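Thrombospondin related anonymous protein (Plasmodium falciparum, PDB 4F1J) probably mediates adhesion of the malaria parasite to host cells and surfaces, the part described here being its magnesium-binding von Willebrand factor A domain. Local coordinates at residues I20-H23 against N24-H28; K103-D107 against R108-E112; N156-F159 against N160-V164; G189-M192 against K193-V197. All coordinates share one frame; numbering follows the deposited sequence.

Contact 1 (I20-H23 against N24-H28); sequences IRRH and NWVKH. With SO4 (sulfate ion), chain G.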
loop_
_atom_site.group_PDB
_atom_site.type_symbol
_atom_site.label_atom_id
_atom_site.label_comp_id
_atom_site.label_asym_id
_atom_site.label_seq_id
_atom_site.Cartn_x
_atom_site.Cartn_y
_atom_site.Cartn_z
ATOM N N ILE A 20 2.929 3.294 15.670
ATOM C CA ILE A 20 3.511 4.357 14.847
ATOM C C ILE A 20 3.965 5.575 15.649
ATOM O O ILE A 20 5.018 6.140 15.368
ATOM C CB ILE A 20 2.521 4.801 13.753
ATOM C CG1 ILE A 20 2.368 3.663 12.724
ATOM C CG2 ILE A 20 2.988 6.127 13.071
ATOM C CD1 ILE A 20 1.315 3.933 11.619
ATOM N N ARG A 21 3.150 5.933 16.634
ATOM C CA ARG A 21 3.267 7.167 17.404
ATOM C C ARG A 21 2.826 8.367 16.570
ATOM O O ARG A 21 3.170 8.506 15.385
ATOM C CB ARG A 21 4.665 7.391 17.980
ATOM C CG ARG A 21 5.232 6.216 18.772
ATOM C CD ARG A 21 4.428 5.941 20.009
ATOM N NE ARG A 21 4.893 4.789 20.774
ATOM C CZ ARG A 21 5.943 4.776 21.605
ATOM N NH1 ARG A 21 6.702 5.856 21.795
ATOM N NH2 ARG A 21 6.239 3.655 22.260
ATOM N N ARG A 22 2.052 9.231 17.205
ATOM C CA ARG A 22 1.514 10.416 16.552
ATOM C C ARG A 22 2.585 11.252 15.839
ATOM O O ARG A 22 2.360 11.702 14.709
ATOM C CB ARG A 22 0.734 11.271 17.556
ATOM C CG ARG A 22 0.201 12.542 17.029
ATOM C CD ARG A 22 -0.895 12.364 16.011
ATOM N NE ARG A 22 -1.398 13.657 15.557
ATOM C CZ ARG A 22 -2.355 13.834 14.654
ATOM N NH1 ARG A 22 -2.954 12.796 14.082
ATOM N NH2 ARG A 22 -2.718 15.062 14.323
ATOM N N HIS A 23 3.752 11.460 16.460
ATOM C CA HIS A 23 4.729 12.366 15.817
ATOM C C HIS A 23 5.245 11.778 14.493
ATOM O O HIS A 23 5.445 12.497 13.529
ATOM C CB HIS A 23 5.879 12.733 16.766
ATOM C CG HIS A 23 6.717 11.573 17.178
ATOM N ND1 HIS A 23 7.804 11.168 16.450
ATOM C CD2 HIS A 23 6.668 10.773 18.269
ATOM C CE1 HIS A 23 8.373 10.136 17.050
ATOM N NE2 HIS A 23 7.716 9.886 18.167
ATOM N N ASN A 24 5.392 10.457 14.440
ATOM C CA ASN A 24 5.776 9.766 13.213
ATOM C C ASN A 24 4.664 9.758 12.184
ATOM O O ASN A 24 4.938 9.909 10.989
ATOM C CB ASN A 24 6.198 8.330 13.485
ATOM C CG ASN A 24 7.579 8.221 14.056
ATOM O OD1 ASN A 24 8.470 9.017 13.741
ATOM N ND2 ASN A 24 7.797 7.194 14.868
ATOM N N TRP A 25 3.424 9.619 12.635
ATOM C CA TRP A 25 2.273 9.705 11.726
ATOM C C TRP A 25 2.249 11.047 11.001
ATOM O O TRP A 25 2.075 11.135 9.780
ATOM C CB TRP A 25 0.979 9.527 12.498
ATOM C CG TRP A 25 -0.232 9.567 11.659
ATOM C CD1 TRP A 25 -1.140 10.565 11.576
ATOM C CD2 TRP A 25 -0.715 8.514 10.802
ATOM N NE1 TRP A 25 -2.144 10.228 10.717
ATOM C CE2 TRP A 25 -1.903 8.975 10.218
ATOM C CE3 TRP A 25 -0.236 7.243 10.456
ATOM C CZ2 TRP A 25 -2.639 8.210 9.316
ATOM C CZ3 TRP A 25 -0.967 6.488 9.566
ATOM C CH2 TRP A 25 -2.152 6.970 9.007
ATOM N N VAL A 26 2.436 12.110 11.774
ATOM C CA VAL A 26 2.357 13.471 11.253
ATOM C C VAL A 26 3.595 13.835 10.433
ATOM O O VAL A 26 3.481 14.387 9.310
ATOM C CB VAL A 26 2.174 14.464 12.434
ATOM C CG1 VAL A 26 2.400 15.940 11.965
ATOM C CG2 VAL A 26 0.791 14.276 13.053
ATOM N N LYS A 27 4.784 13.542 10.970
ATOM C CA LYS A 27 6.028 13.969 10.315
ATOM C C LYS A 27 6.531 13.045 9.221
ATOM O O LYS A 27 7.273 13.497 8.341
ATOM C CB LYS A 27 7.161 14.242 11.331
ATOM C CG LYS A 27 6.868 15.406 12.281
ATOM C CD LYS A 27 6.459 16.708 11.596
ATOM C CE LYS A 27 7.634 17.593 11.217
ATOM N NZ LYS A 27 7.178 18.903 10.610
ATOM N N HIS A 28 6.099 11.781 9.228
ATOM C CA HIS A 28 6.642 10.804 8.283
ATOM C C HIS A 28 5.611 9.980 7.513
ATOM O O HIS A 28 5.715 9.905 6.268
ATOM C CB HIS A 28 7.618 9.872 8.959
ATOM C CG HIS A 28 8.756 10.584 9.638
ATOM N ND1 HIS A 28 9.672 11.343 8.949
ATOM C CD2 HIS A 28 9.120 10.635 10.938
ATOM C CE1 HIS A 28 10.552 11.843 9.804
ATOM N NE2 HIS A 28 10.235 11.437 11.020
HETATM S S SO4 G . 0.153 17.189 16.016
HETATM O O1 SO4 G . 1.474 17.387 15.440
HETATM O O2 SO4 G . -0.132 18.186 17.050
HETATM O O3 SO4 G . -0.815 17.350 14.930
HETATM O O4 SO4 G . 0.074 15.894 16.656
#
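N24 reaches back over the start of helix 22-38 and gives its ND2 hydrogen to I20 O, 3.0 Å away, approaching the carbonyl nearly end-on while I20 O stays close to the amide plane. The place is the loop-to-helix junction after the first strand of the Rossmann-like von Willebrand A fold, just past the metal-binding serines S17 and S19. R21, at the N-cap position, begins the regular helical bonding, with W25 N to R21 O at 3.0 Å. R22 suits the exposed first turn because its guanidinium can bind several acceptors: NE lies 2.9 Å from O4 of a sulfate ion, probably from the crystallisation liquor, in a bond of 170°, and NH2 reaches O3, while L83 O and L87 O take further N-H groups. CG sits anti to the backbone N (chi1 177°) and the chain bends at chi2, bringing the guanidinium past V26, whose methyl CG2 lies over one face, toward the rim. On the side facing strand 8-15, I20 is an apolar filler that also touches D123, a magnesium ligand, and the W25 ring packs while its NE1 gives to L82 O. The I20 methyl CD1 meets that ring at its edge, 3.8 Å from W25 CE3.

Contact 2 (K103-D107 against R108-E112); sequences KHLND and RINRE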
loop_
_atom_site.group_PDB
_atom_site.type_symbol
_atom_site.label_atom_id
_atom_site.label_comp_id
_atom_site.label_asym_id
_atom_site.label_seq_id
_atom_site.Cartn_x
_atom_site.Cartn_y
_atom_site.Cartn_z
ATOM N N LYS A 103 -12.698 -7.847 -2.273
ATOM C CA LYS A 103 -14.119 -7.532 -2.492
ATOM C C LYS A 103 -14.288 -6.692 -3.768
ATOM O O LYS A 103 -15.245 -6.905 -4.515
ATOM C CB LYS A 103 -14.738 -6.832 -1.271
ATOM C CG LYS A 103 -15.024 -7.754 -0.116
ATOM C CD LYS A 103 -15.390 -6.947 1.121
ATOM N N HIS A 104 -13.367 -5.760 -4.030
ATOM C CA HIS A 104 -13.390 -5.030 -5.306
ATOM C C HIS A 104 -13.339 -6.011 -6.474
ATOM O O HIS A 104 -14.073 -5.859 -7.462
ATOM C CB HIS A 104 -12.221 -4.043 -5.444
ATOM C CG HIS A 104 -12.352 -2.820 -4.589
ATOM N ND1 HIS A 104 -12.219 -2.848 -3.219
ATOM C CD2 HIS A 104 -12.599 -1.525 -4.915
ATOM C CE1 HIS A 104 -12.374 -1.623 -2.738
ATOM N NE2 HIS A 104 -12.599 -0.797 -3.747
ATOM N N LEU A 105 -12.469 -7.009 -6.378
ATOM C CA LEU A 105 -12.276 -7.964 -7.480
ATOM C C LEU A 105 -13.514 -8.833 -7.599
ATOM O O LEU A 105 -14.037 -9.027 -8.709
ATOM C CB LEU A 105 -11.029 -8.822 -7.258
ATOM C CG LEU A 105 -9.744 -8.004 -7.029
ATOM C CD1 LEU A 105 -8.503 -8.884 -6.839
ATOM C CD2 LEU A 105 -9.539 -7.014 -8.153
ATOM N N ASN A 106 -13.981 -9.359 -6.473
ATOM C CA ASN A 106 -15.242 -10.122 -6.460
ATOM C C ASN A 106 -16.396 -9.415 -7.166
ATOM O O ASN A 106 -17.126 -10.004 -8.010
ATOM C CB ASN A 106 -15.661 -10.429 -5.025
ATOM C CG ASN A 106 -16.828 -11.373 -4.978
ATOM O OD1 ASN A 106 -16.650 -12.568 -5.181
ATOM N ND2 ASN A 106 -18.041 -10.836 -4.766
ATOM N N ASP A 107 -16.568 -8.139 -6.812
ATOM C CA ASP A 107 -17.636 -7.307 -7.339
ATOM C C ASP A 107 -17.371 -6.672 -8.721
ATOM O O ASP A 107 -18.227 -5.952 -9.234
ATOM C CB ASP A 107 -17.976 -6.200 -6.332
ATOM C CG ASP A 107 -18.578 -6.740 -5.038
ATOM O OD1 ASP A 107 -18.754 -7.970 -4.899
ATOM O OD2 ASP A 107 -18.894 -5.912 -4.163
ATOM N N ARG A 108 -16.216 -6.977 -9.307
ATOM C CA ARG A 108 -15.782 -6.478 -10.606
ATOM C C ARG A 108 -15.791 -4.946 -10.658
ATOM O O ARG A 108 -16.152 -4.312 -11.652
ATOM C CB ARG A 108 -16.585 -7.115 -11.738
ATOM C CG ARG A 108 -15.801 -7.202 -13.055
ATOM C CD ARG A 108 -16.554 -7.996 -14.118
ATOM N NE ARG A 108 -16.933 -9.252 -13.490
ATOM C CZ ARG A 108 -16.165 -10.343 -13.452
ATOM N NH1 ARG A 108 -16.595 -11.395 -12.787
ATOM N NH2 ARG A 108 -15.019 -10.402 -14.100
ATOM N N ILE A 109 -15.320 -4.361 -9.573
ATOM C CA ILE A 109 -15.141 -2.920 -9.520
ATOM C C ILE A 109 -13.872 -2.502 -10.256
ATOM O O ILE A 109 -13.812 -1.415 -10.851
ATOM C CB ILE A 109 -15.078 -2.427 -8.055
ATOM C CG1 ILE A 109 -16.313 -2.869 -7.256
ATOM C CG2 ILE A 109 -14.950 -0.876 -7.995
ATOM C CD1 ILE A 109 -17.609 -2.466 -7.833
ATOM N N ASN A 110 -12.844 -3.338 -10.194
ATOM C CA ASN A 110 -11.589 -3.054 -10.859
ATOM C C ASN A 110 -11.758 -3.025 -12.382
ATOM O O ASN A 110 -12.688 -3.671 -12.910
ATOM C CB ASN A 110 -10.551 -4.120 -10.476
ATOM C CG ASN A 110 -10.920 -5.477 -10.986
ATOM O OD1 ASN A 110 -11.949 -6.026 -10.581
ATOM N ND2 ASN A 110 -10.130 -6.017 -11.911
ATOM N N ARG A 111 -10.872 -2.296 -13.066
ATOM C CA ARG A 111 -10.712 -2.442 -14.513
ATOM C C ARG A 111 -10.110 -3.814 -14.814
ATOM O O ARG A 111 -9.000 -4.120 -14.392
ATOM C CB ARG A 111 -9.823 -1.334 -15.090
ATOM C CG ARG A 111 -10.427 0.035 -15.008
ATOM C CD ARG A 111 -9.432 1.087 -15.480
ATOM N NE ARG A 111 -8.299 1.197 -14.580
ATOM C CZ ARG A 111 -7.189 1.876 -14.827
ATOM N NH1 ARG A 111 -7.036 2.581 -15.966
ATOM N NH2 ARG A 111 -6.240 1.877 -13.928
ATOM N N GLU A 112 -10.861 -4.659 -15.524
ATOM C CA GLU A 112 -10.371 -5.966 -15.925
ATOM C C GLU A 112 -9.130 -5.836 -16.788
ATOM O O GLU A 112 -8.266 -6.707 -16.763
ATOM C CB GLU A 112 -11.443 -6.708 -16.726
ATOM C CG GLU A 112 -12.622 -7.149 -15.942
ATOM C CD GLU A 112 -13.622 -7.894 -16.832
ATOM O OE1 GLU A 112 -13.905 -7.363 -17.921
ATOM O OE2 GLU A 112 -14.088 -8.995 -16.464
HETATM O O HOH W 1 -12.699 -8.666 -11.063
#
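R108, I109 and D107 bury the most surface as helix 94-106 ends in a Schellman motif. R108 leaves the helix with positive phi (55°), less usual for a residue with a CB, which it brings to 3.2 Å from D107 O. Two backbone bonds close the turn. I109 N gives to H104 O at 2.9 Å, and R108 N to L105 O at 3.1 Å, the latter donor standing above the carbonyl plane. R108 belongs on the surface, where its bent chain swings out to a salt bridge with E112, NH2 to OE2 at 2.9 Å. I109 supplies the hydrophobic part of the motif. Its CG2 comes within 3.9 Å of H104 CD2, while CG1 turns the other way to rest 3.8 Å from D107 CB. D107, at the exposed end, uses OD1 to accept from N106 ND2. Deeper in, the N110 side chain crosses that of L105 at about a right angle, with N110 CG 3.5 Å from the L105 methyl CD2, and a water donates to both L105 O and N110 OD1. The turn leads into strand 115-122: L105 and N110 rest on Y11 of strand 8-15 and on Q116, the H104 ring meets that of Y50 on strand 47-54, and R111 pairs with D9 of strand 8-15.

Contact 3 (N156-F159 against N160-V164); sequences NVAF and NRFLV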
loop_
_atom_site.group_PDB
_atom_site.type_symbol
_atom_site.label_atom_id
_atom_site.label_comp_id
_atom_site.label_asym_id
_atom_site.label_seq_id
_atom_site.Cartn_x
_atom_site.Cartn_y
_atom_site.Cartn_z
ATOM N N ASN A 156 8.766 -7.619 10.344
ATOM C CA ASN A 156 9.481 -8.841 10.099
ATOM C C ASN A 156 9.802 -8.964 8.607
ATOM O O ASN A 156 8.921 -9.104 7.775
ATOM C CB ASN A 156 8.708 -10.065 10.579
ATOM C CG ASN A 156 9.541 -11.314 10.497
ATOM O OD1 ASN A 156 9.495 -12.048 9.511
ATOM N ND2 ASN A 156 10.413 -11.491 11.479
ATOM N N VAL A 157 11.077 -8.888 8.286
ATOM C CA VAL A 157 11.513 -8.892 6.893
ATOM C C VAL A 157 11.137 -10.183 6.153
ATOM O O VAL A 157 10.656 -10.136 5.016
ATOM C CB VAL A 157 13.022 -8.618 6.804
ATOM C CG1 VAL A 157 13.537 -8.809 5.386
ATOM C CG2 VAL A 157 13.325 -7.237 7.339
ATOM N N ALA A 158 11.361 -11.336 6.791
ATOM C CA ALA A 158 11.024 -12.628 6.196
ATOM C C ALA A 158 9.547 -12.661 5.803
ATOM O O ALA A 158 9.196 -13.028 4.673
ATOM C CB ALA A 158 11.337 -13.758 7.188
ATOM N N PHE A 159 8.680 -12.245 6.721
ATOM C CA PHE A 159 7.264 -12.288 6.409
ATOM C C PHE A 159 6.902 -11.333 5.277
ATOM O O PHE A 159 6.103 -11.674 4.419
ATOM C CB PHE A 159 6.376 -11.965 7.601
ATOM C CG PHE A 159 4.959 -11.794 7.211
ATOM C CD1 PHE A 159 4.159 -12.910 7.007
ATOM C CD2 PHE A 159 4.448 -10.528 6.898
ATOM C CE1 PHE A 159 2.858 -12.766 6.598
ATOM C CE2 PHE A 159 3.169 -10.395 6.490
ATOM C CZ PHE A 159 2.362 -11.523 6.327
ATOM N N ASN A 160 7.454 -10.123 5.291
ATOM C CA ASN A 160 7.154 -9.184 4.212
ATOM C C ASN A 160 7.590 -9.740 2.851
ATOM O O ASN A 160 6.878 -9.621 1.860
ATOM C CB ASN A 160 7.845 -7.854 4.461
ATOM C CG ASN A 160 7.304 -7.112 5.676
ATOM O OD1 ASN A 160 6.191 -7.348 6.148
ATOM N ND2 ASN A 160 8.122 -6.220 6.199
ATOM N N ARG A 161 8.779 -10.340 2.808
ATOM C CA ARG A 161 9.299 -10.939 1.592
ATOM C C ARG A 161 8.443 -12.110 1.120
ATOM O O ARG A 161 8.138 -12.178 -0.067
ATOM C CB ARG A 161 10.770 -11.314 1.786
ATOM C CG ARG A 161 11.688 -10.075 1.802
ATOM C CD ARG A 161 13.137 -10.429 2.121
ATOM N NE ARG A 161 13.692 -11.258 1.062
ATOM C CZ ARG A 161 14.504 -10.839 0.087
ATOM N NH1 ARG A 161 14.971 -9.599 0.038
ATOM N NH2 ARG A 161 14.890 -11.701 -0.827
ATOM N N PHE A 162 8.018 -12.976 2.051
ATOM C CA PHE A 162 7.125 -14.110 1.745
ATOM C C PHE A 162 5.816 -13.552 1.121
ATOM O O PHE A 162 5.343 -14.024 0.068
ATOM C CB PHE A 162 6.727 -14.918 3.009
ATOM C CG PHE A 162 7.755 -15.901 3.542
ATOM C CD1 PHE A 162 8.310 -16.893 2.737
ATOM C CD2 PHE A 162 8.047 -15.923 4.925
ATOM C CE1 PHE A 162 9.204 -17.832 3.267
ATOM C CE2 PHE A 162 8.942 -16.861 5.470
ATOM C CZ PHE A 162 9.516 -17.815 4.640
ATOM N N LEU A 163 5.255 -12.527 1.772
ATOM C CA LEU A 163 3.995 -11.903 1.313
ATOM C C LEU A 163 4.029 -11.444 -0.140
ATOM O O LEU A 163 3.040 -11.628 -0.863
ATOM C CB LEU A 163 3.590 -10.727 2.201
ATOM C CG LEU A 163 2.158 -10.237 2.002
ATOM C CD1 LEU A 163 1.212 -11.309 2.449
ATOM C CD2 LEU A 163 1.952 -8.938 2.783
ATOM N N VAL A 164 5.153 -10.869 -0.570
ATOM C CA VAL A 164 5.280 -10.310 -1.922
ATOM C C VAL A 164 5.804 -11.333 -2.929
ATOM O O VAL A 164 6.000 -10.994 -4.077
ATOM C CB VAL A 164 6.146 -9.017 -1.929
ATOM C CG1 VAL A 164 5.577 -7.982 -0.929
ATOM C CG2 VAL A 164 7.593 -9.297 -1.623
HETATM O O HOH W 2 6.444 -6.936 8.880
#
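F159 and N160 stand next to each other near the start of helix 157-163, the crossover helix of the beta-alpha-beta unit that joins strands 145-151 and 176-179 in this Rossmann-like domain. Followed outward, the F159 side chain starts with CB 3.1 Å from N160 N, a spacing set by the covalent chain. With chi1 at 171° the ring points away from its own N-H and runs along the helix. CD2 passes 3.7 Å from N160 OD1, the ring and the amide being turned 67° apart. Farther out CE2 approaches L163 CD2, and at the tip CZ meets the other L163 methyl, CD1, at 4.1 Å. A flat aromatic and a branched leucine one turn apart thus make a continuous apolar surface, which packs on L133 of helix 129-141. N160 needs polar partners in its buried place: ND2 bonds to the hydroxyl of Y176, and a water that accepts from N156 N lies 2.8 Å from N160 OD1. On the V157 side the chain of R161 runs alongside the valine, CD against CG1 at 3.7 Å, before its guanidinium reaches H167 O and G171 O. Asparagine suits the N-cap because its short side chain can accept from a helix N-H: F159 N meets N156 OD1 in the carbonyl plane, on a lone pair, at 2.9 Å.

Contact 4 (G189-M192 against K193-V197); sequences GPFM and KAVCV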
loop_
_atom_site.group_PDB
_atom_site.type_symbol
_atom_site.label_atom_id
_atom_site.label_comp_id
_atom_site.label_asym_id
_atom_site.label_seq_id
_atom_site.Cartn_x
_atom_site.Cartn_y
_atom_site.Cartn_z
ATOM N N GLY A 189 10.797 6.671 -3.496
ATOM C CA GLY A 189 10.961 6.836 -4.952
ATOM C C GLY A 189 11.570 5.628 -5.642
ATOM O O GLY A 189 10.951 5.053 -6.536
ATOM N N PRO A 190 12.795 5.221 -5.236
ATOM C CA PRO A 190 13.406 4.004 -5.761
ATOM C C PRO A 190 12.517 2.761 -5.614
ATOM O O PRO A 190 12.451 1.929 -6.516
ATOM C CB PRO A 190 14.673 3.883 -4.920
ATOM C CG PRO A 190 15.028 5.304 -4.602
ATOM C CD PRO A 190 13.710 5.933 -4.316
ATOM N N PHE A 191 11.818 2.654 -4.488
ATOM C CA PHE A 191 10.882 1.545 -4.282
ATOM C C PHE A 191 9.773 1.541 -5.347
ATOM O O PHE A 191 9.534 0.521 -5.999
ATOM C CB PHE A 191 10.313 1.598 -2.854
ATOM C CG PHE A 191 9.148 0.657 -2.607
ATOM C CD1 PHE A 191 9.338 -0.727 -2.496
ATOM C CD2 PHE A 191 7.877 1.157 -2.443
ATOM C CE1 PHE A 191 8.257 -1.581 -2.251
ATOM C CE2 PHE A 191 6.797 0.297 -2.196
ATOM C CZ PHE A 191 7.005 -1.063 -2.089
ATOM N N MET A 192 9.090 2.666 -5.521
ATOM C CA MET A 192 7.967 2.721 -6.452
ATOM C C MET A 192 8.451 2.525 -7.901
ATOM O O MET A 192 7.769 1.900 -8.724
ATOM C CB MET A 192 7.221 4.048 -6.319
ATOM C CG MET A 192 6.411 4.198 -5.071
ATOM S SD MET A 192 5.325 2.794 -4.661
ATOM C CE MET A 192 4.082 2.969 -5.932
ATOM N N LYS A 193 9.644 3.024 -8.200
ATOM C CA LYS A 193 10.239 2.774 -9.517
ATOM C C LYS A 193 10.420 1.288 -9.768
ATOM O O LYS A 193 9.991 0.779 -10.820
ATOM C CB LYS A 193 11.565 3.512 -9.683
ATOM C CG LYS A 193 12.091 3.438 -11.113
ATOM C CD LYS A 193 13.422 4.144 -11.248
ATOM C CE LYS A 193 13.864 4.212 -12.704
ATOM N NZ LYS A 193 14.957 5.242 -12.837
ATOM N N ALA A 194 10.977 0.584 -8.787
ATOM C CA ALA A 194 11.225 -0.865 -8.864
ATOM C C ALA A 194 9.927 -1.649 -8.961
ATOM O O ALA A 194 9.804 -2.567 -9.758
ATOM C CB ALA A 194 12.008 -1.327 -7.671
ATOM N N VAL A 195 8.971 -1.304 -8.104
ATOM C CA VAL A 195 7.658 -1.919 -8.117
ATOM C C VAL A 195 7.006 -1.798 -9.471
ATOM O O VAL A 195 6.505 -2.779 -10.001
ATOM C CB VAL A 195 6.743 -1.296 -7.028
ATOM C CG1 VAL A 195 5.288 -1.744 -7.198
ATOM C CG2 VAL A 195 7.273 -1.729 -5.663
ATOM N N CYS A 196 7.016 -0.595 -10.043
ATOM C CA CYS A 196 6.306 -0.380 -11.296
ATOM C C CYS A 196 6.989 -1.052 -12.488
ATOM O O CYS A 196 6.297 -1.542 -13.371
ATOM C CB CYS A 196 6.038 1.101 -11.521
ATOM S SG CYS A 196 4.704 1.561 -10.338
ATOM N N VAL A 197 8.322 -1.130 -12.460
ATOM C CA VAL A 197 9.052 -1.983 -13.417
ATOM C C VAL A 197 8.616 -3.461 -13.361
ATOM O O VAL A 197 8.389 -4.077 -14.414
ATOM C CB VAL A 197 10.578 -1.860 -13.227
ATOM C CG1 VAL A 197 11.313 -2.962 -13.987
ATOM C CG2 VAL A 197 11.050 -0.489 -13.655
#
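Hydrogen bonds between F191 and V195 and their neighbours carry the backbone through this part of helix 184-200. V195 N reaches F191 O at 2.8 Å, almost straight at 172°, and the bonds K193 N to G189 O, A194 N to P190 O and C196 N to M192 O continue the same i to i+4 pattern. Neither G189 N nor P190, which has no N-H, bonds to the turn before, and the helix is kinked there, yet the P190 carbonyl serves A194 normally. The second kind of contact is CH-pi: the V195 methyl CG2 sits over one face of the F191 ring, 3.7 Å from the centroid and 19° off the normal, nearest CE1 and CZ. A chi1 of 169° at F191 sends the ring along the helix to its partner one turn on. Apolar residues suit this side of the C-terminal helix of this von Willebrand A chain, which faces the central sheet: F191 and V195 both touch A147 of strand 145-151, and the F149 ring meets that of F191 edge-to-face. On the solvent side K193 extends outward, its CB 3.6 Å from G189 O. A covalent link completes the set. C196 forms a disulfide with C4, tying the helix to the chain's N-terminal end; its SG also passes 3.5 Å from M192 O, while M192 itself packs on C4 and L40.

In the fold
All four contacts lie around the central sheet of one von Willebrand A domain and follow one another along the chain. Contact 1 is at the start of helix 22-38, contact 2 runs from the C-terminal end of helix 94-106 into the loop before strand 115-122, contact 3 spans all of helix 157-163, and contact 4 is within the last helix, 184-200. Contacts 1 and 2 lie on opposite sides of the chain's centre, about 33 Å apart between centres; contacts 3 and 4, about 17 Å apart between centres, are the closest pair, and none touch. Contact 1 adjoins a magnesium site, whereas contacts 2 and 4 lie away from the metals.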